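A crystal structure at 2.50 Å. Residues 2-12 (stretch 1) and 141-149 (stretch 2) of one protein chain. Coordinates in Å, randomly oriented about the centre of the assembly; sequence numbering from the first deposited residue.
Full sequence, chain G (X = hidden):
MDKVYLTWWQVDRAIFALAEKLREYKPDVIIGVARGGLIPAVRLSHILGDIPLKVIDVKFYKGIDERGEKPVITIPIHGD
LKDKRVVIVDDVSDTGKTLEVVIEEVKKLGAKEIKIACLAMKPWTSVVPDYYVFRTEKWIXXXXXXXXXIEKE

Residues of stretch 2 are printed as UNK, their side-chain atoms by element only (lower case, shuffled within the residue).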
# COMPACT_ATOMS: atom_id res chain seq x y z
N ASP G 2 -20.66 14.22 -38.66
CA ASP G 2 -21.98 14.77 -38.39
C ASP G 2 -22.64 14.09 -37.19
O ASP G 2 -23.86 13.96 -37.12
CB ASP G 2 -22.87 14.61 -39.63
CG ASP G 2 -22.72 13.25 -40.30
OD1 ASP G 2 -22.96 12.22 -39.63
OD2 ASP G 2 -22.35 13.22 -41.49
N LYS G 3 -21.80 13.66 -36.25
CA LYS G 3 -22.27 13.02 -35.03
C LYS G 3 -21.74 13.81 -33.84
O LYS G 3 -20.74 14.54 -33.95
CB LYS G 3 -21.76 11.59 -34.96
CG LYS G 3 -22.48 10.61 -35.86
CD LYS G 3 -21.83 9.23 -35.76
CE LYS G 3 -22.59 8.20 -36.56
NZ LYS G 3 -21.93 6.87 -36.49
N VAL G 4 -22.41 13.69 -32.70
CA VAL G 4 -21.97 14.38 -31.49
C VAL G 4 -21.43 13.36 -30.49
O VAL G 4 -22.16 12.48 -30.02
CB VAL G 4 -23.12 15.19 -30.84
CG1 VAL G 4 -22.72 15.65 -29.44
CG2 VAL G 4 -23.44 16.38 -31.69
N TYR G 5 -20.14 13.48 -30.19
CA TYR G 5 -19.48 12.57 -29.24
C TYR G 5 -19.34 13.17 -27.85
O TYR G 5 -18.37 13.87 -27.56
CB TYR G 5 -18.09 12.16 -29.75
CG TYR G 5 -18.11 11.44 -31.07
CD1 TYR G 5 -18.26 12.14 -32.27
CD2 TYR G 5 -18.04 10.05 -31.12
CE1 TYR G 5 -18.33 11.47 -33.49
CE2 TYR G 5 -18.12 9.37 -32.33
CZ TYR G 5 -18.27 10.09 -33.51
OH TYR G 5 -18.37 9.42 -34.70
N LEU G 6 -20.31 12.89 -27.00
CA LEU G 6 -20.33 13.35 -25.61
C LEU G 6 -19.26 12.66 -24.75
O LEU G 6 -19.19 11.44 -24.66
CB LEU G 6 -21.72 13.07 -25.03
CG LEU G 6 -22.73 14.16 -25.40
CD1 LEU G 6 -24.02 14.06 -24.58
CD2 LEU G 6 -22.19 15.57 -25.18
N THR G 7 -18.40 13.43 -24.07
CA THR G 7 -17.38 12.86 -23.17
C THR G 7 -18.01 12.45 -21.84
O THR G 7 -19.14 12.85 -21.54
CB THR G 7 -16.28 13.86 -22.83
OG1 THR G 7 -16.82 14.88 -21.98
CG2 THR G 7 -15.70 14.48 -24.07
N TRP G 8 -17.29 11.67 -21.05
CA TRP G 8 -17.81 11.26 -19.73
C TRP G 8 -17.91 12.48 -18.81
O TRP G 8 -18.82 12.55 -18.00
CB TRP G 8 -16.93 10.18 -19.08
CG TRP G 8 -17.26 8.78 -19.48
CD1 TRP G 8 -16.49 7.94 -20.23
CD2 TRP G 8 -18.45 8.05 -19.15
NE1 TRP G 8 -17.12 6.73 -20.39
CE2 TRP G 8 -18.32 6.77 -19.75
CE3 TRP G 8 -19.60 8.35 -18.42
CZ2 TRP G 8 -19.31 5.79 -19.63
CZ3 TRP G 8 -20.59 7.38 -18.31
CH2 TRP G 8 -20.44 6.11 -18.92
N TRP G 9 -16.97 13.42 -18.93
CA TRP G 9 -17.01 14.61 -18.09
C TRP G 9 -18.25 15.43 -18.47
O TRP G 9 -18.88 16.04 -17.59
CB TRP G 9 -15.74 15.46 -18.25
CG TRP G 9 -15.60 16.63 -17.28
CD1 TRP G 9 -14.99 17.82 -17.53
CD2 TRP G 9 -16.08 16.71 -15.91
NE1 TRP G 9 -15.06 18.64 -16.43
CE2 TRP G 9 -15.72 17.99 -15.42
CE3 TRP G 9 -16.77 15.83 -15.07
CZ2 TRP G 9 -16.03 18.41 -14.12
CZ3 TRP G 9 -17.09 16.25 -13.78
CH2 TRP G 9 -16.72 17.54 -13.32
N GLN G 10 -18.60 15.43 -19.76
CA GLN G 10 -19.79 16.14 -20.21
C GLN G 10 -21.01 15.47 -19.60
O GLN G 10 -21.95 16.15 -19.19
CB GLN G 10 -19.92 16.13 -21.74
CG GLN G 10 -19.03 17.15 -22.45
CD GLN G 10 -19.18 17.10 -23.96
OE1 GLN G 10 -18.94 16.06 -24.58
NE2 GLN G 10 -19.57 18.22 -24.57
N VAL G 11 -21.00 14.15 -19.52
CA VAL G 11 -22.14 13.45 -18.94
C VAL G 11 -22.21 13.63 -17.42
O VAL G 11 -23.29 13.76 -16.85
CB VAL G 11 -22.11 11.94 -19.30
CG1 VAL G 11 -23.21 11.20 -18.55
CG2 VAL G 11 -22.33 11.77 -20.80
N ASP G 12 -21.05 13.66 -16.75
CA ASP G 12 -21.04 13.86 -15.30
C ASP G 12 -21.55 15.25 -14.95
O ASP G 12 -22.43 15.40 -14.10
CB ASP G 12 -19.63 13.65 -14.73
CG ASP G 12 -19.42 12.25 -14.16
OD1 ASP G 12 -20.40 11.64 -13.68
OD2 ASP G 12 -18.28 11.76 -14.17
N UNK G 141 -23.39 10.11 -29.97
CA UNK G 141 -22.66 8.92 -29.56
C UNK G 141 -22.24 9.17 -28.12
O UNK G 141 -21.41 10.03 -27.86
c UNK G 141 -21.40 8.67 -30.40
c UNK G 141 -21.75 8.55 -31.88
c UNK G 141 -20.71 7.40 -29.92
N UNK G 142 -22.84 8.43 -27.20
CA UNK G 142 -22.51 8.59 -25.79
C UNK G 142 -21.16 7.96 -25.42
O UNK G 142 -20.64 7.11 -26.16
c UNK G 142 -26.20 10.77 -24.40
c UNK G 142 -27.16 9.12 -25.86
c UNK G 142 -27.27 10.32 -25.17
c UNK G 142 -24.90 8.80 -25.00
c UNK G 142 -23.64 8.01 -24.93
c UNK G 142 -25.02 10.01 -24.31
c UNK G 142 -25.97 8.36 -25.78
N UNK G 143 -20.59 8.35 -24.26
CA UNK G 143 -19.29 7.84 -23.80
C UNK G 143 -19.26 6.32 -23.61
O UNK G 143 -18.21 5.71 -23.68
c UNK G 143 -20.08 9.66 -22.46
c UNK G 143 -19.08 8.57 -22.47
c UNK G 143 -21.25 9.11 -23.19
N UNK G 144 -20.43 5.73 -23.37
CA UNK G 144 -20.52 4.29 -23.16
C UNK G 144 -20.92 3.49 -24.40
O UNK G 144 -21.23 2.29 -24.31
c UNK G 144 -23.60 5.60 -22.08
c UNK G 144 -25.45 7.67 -21.81
c UNK G 144 -24.92 5.51 -22.60
c UNK G 144 -24.16 7.80 -21.29
c UNK G 144 -23.84 3.59 -23.07
c UNK G 144 -21.53 4.00 -22.05
n UNK G 144 -25.04 4.28 -23.20
c UNK G 144 -23.22 6.77 -21.42
c UNK G 144 -22.93 4.37 -22.40
c UNK G 144 -25.85 6.54 -22.46
N UNK G 145 -20.93 4.14 -25.56
CA UNK G 145 -21.30 3.45 -26.80
C UNK G 145 -20.10 3.16 -27.70
O UNK G 145 -19.16 3.94 -27.76
c UNK G 145 -23.75 4.09 -26.95
o UNK G 145 -25.98 4.87 -27.23
c UNK G 145 -22.36 4.27 -27.54
o UNK G 145 -24.38 6.10 -28.10
c UNK G 145 -24.78 5.10 -27.47
N UNK G 146 -20.15 2.03 -28.40
CA UNK G 146 -19.06 1.66 -29.32
C UNK G 146 -19.29 2.30 -30.70
O UNK G 146 -20.40 2.75 -31.01
o UNK G 146 -20.85 -0.75 -27.26
c UNK G 146 -18.99 0.13 -29.44
c UNK G 146 -18.63 -0.63 -28.14
o UNK G 146 -19.28 0.02 -25.93
c UNK G 146 -19.66 -0.44 -27.03
N UNK G 147 -18.23 2.36 -31.51
CA UNK G 147 -18.30 2.95 -32.85
C UNK G 147 -18.40 1.92 -33.97
O UNK G 147 -17.82 0.83 -33.88
c UNK G 147 -15.39 5.30 -32.09
c UNK G 147 -16.01 6.84 -30.37
c UNK G 147 -17.63 5.32 -31.27
c UNK G 147 -17.04 3.77 -33.16
c UNK G 147 -16.68 4.79 -32.13
c UNK G 147 -15.05 6.32 -31.22
c UNK G 147 -17.30 6.34 -30.39
N UNK G 148 -19.12 2.25 -35.06
CA UNK G 148 -19.26 1.34 -36.20
C UNK G 148 -18.02 1.45 -37.07
O UNK G 148 -17.38 2.49 -37.12
c UNK G 148 -20.49 1.89 -36.94
c UNK G 148 -21.27 2.54 -35.85
c UNK G 148 -20.19 3.26 -35.07
N UNK G 149 -17.67 0.36 -37.75
CA UNK G 149 -16.51 0.39 -38.63
C UNK G 149 -17.03 0.52 -40.07
O UNK G 149 -18.04 -0.09 -40.44
c UNK G 149 -14.46 -0.82 -39.41
c UNK G 149 -15.67 -0.88 -38.49
c UNK G 149 -15.21 -1.04 -37.06
O HOH W 1 -18.96 9.47 -26.88

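Position 141 carries three side-chain carbons, one of them bonded to the other two: a beta-branched aliphatic, with CB 3.7 Å from Tyr5 CD2. The residue is Val141. It pairs with Tyr5 in a parallel bridge; its N donates to Val4 O at 2.7 Å, and its O accepts from Leu6 N at 3.2 Å, so one residue engages the backbone on both sides of Tyr5. Both side chains of the bridge lie on the same face of the sheet, which brings Val141 CG2 to 4.2 Å from the centroid of the Tyr5 ring, off-centre, while CG2 also meets Lys3 CD at 3.9 Å.

Position 142 has one carbon leading to a ring of six, with no heteroatom. Its CA-to-CB bond points away from stretch 1, yet the ring comes back far enough for one of its carbons to lie 4.0 Å from Leu6 CD1. The residue is Phe142, and that carbon is CE2.

At position 143 three carbons close a ring onto the backbone nitrogen. CB sits 3.2 Å from the centroid of the Trp8 five-membered ring, 4° off its normal, almost squarely over the face, and another ring carbon lies 3.5 Å from Val11 CG2 and only 3.0 Å from Leu6 O. The closed ring leaves only proline: Pro143, the second carbon being CG. Lacking an N-H, Pro143 N gives Leu6 O no hydrogen bond; that carbonyl instead accepts from a water, which also donates to Val141 O.

Position 144 shows one carbon and then fused five- and six-membered rings holding eight carbons and one nitrogen. Its CB lies 3.7 Å from Trp8 CZ2, and the two six-membered rings meet obliquely, their planes at 44°. This is Trp144.

Position 145 has three carbons in a chain, the third bearing two oxygens, and touches nothing on stretch 1. Such a chain is a glutamate: Glu145. Its OE2 accepts from Phe142 N at 2.9 Å, and its N donates to Phe142 O at 3.0 Å, bracing a type I turn.

Position 146 repeats that composition, again without contact: Glu146.

Position 147 is one carbon and a six-carbon ring. The edge of Tyr5 points at its face, with Tyr5 CE2 3.7 Å from the ring carbon that proves to be CE1 once the residue is named Phe147; the planes stand at 81°.

Position 148 again closes three carbons onto its own nitrogen, and a ring carbon lies 4.3 Å from Lys3 NZ, a peripheral contact. This is Pro148, and the carbon is CD.

Position 149, three carbons branched at the first, is beyond reach of stretch 1: Val149.

The contact works in three parts. A short parallel pairing fixes the register at Tyr5 and Val141; Pro143 fits against Leu6, Trp8 and Val11 where stretch 1 enters its helix, which Thr7 caps, OG1 accepting from Gln10 N at 2.9 Å; and Phe147 receives the edge of Tyr5. The rule: pair backbones at one residue, lay a proline over a tryptophan face, and set an aromatic edge on an aromatic face. Together the stretches bury 588 Å².

Stretch 2, residues 141-149: VFPWEEFPV
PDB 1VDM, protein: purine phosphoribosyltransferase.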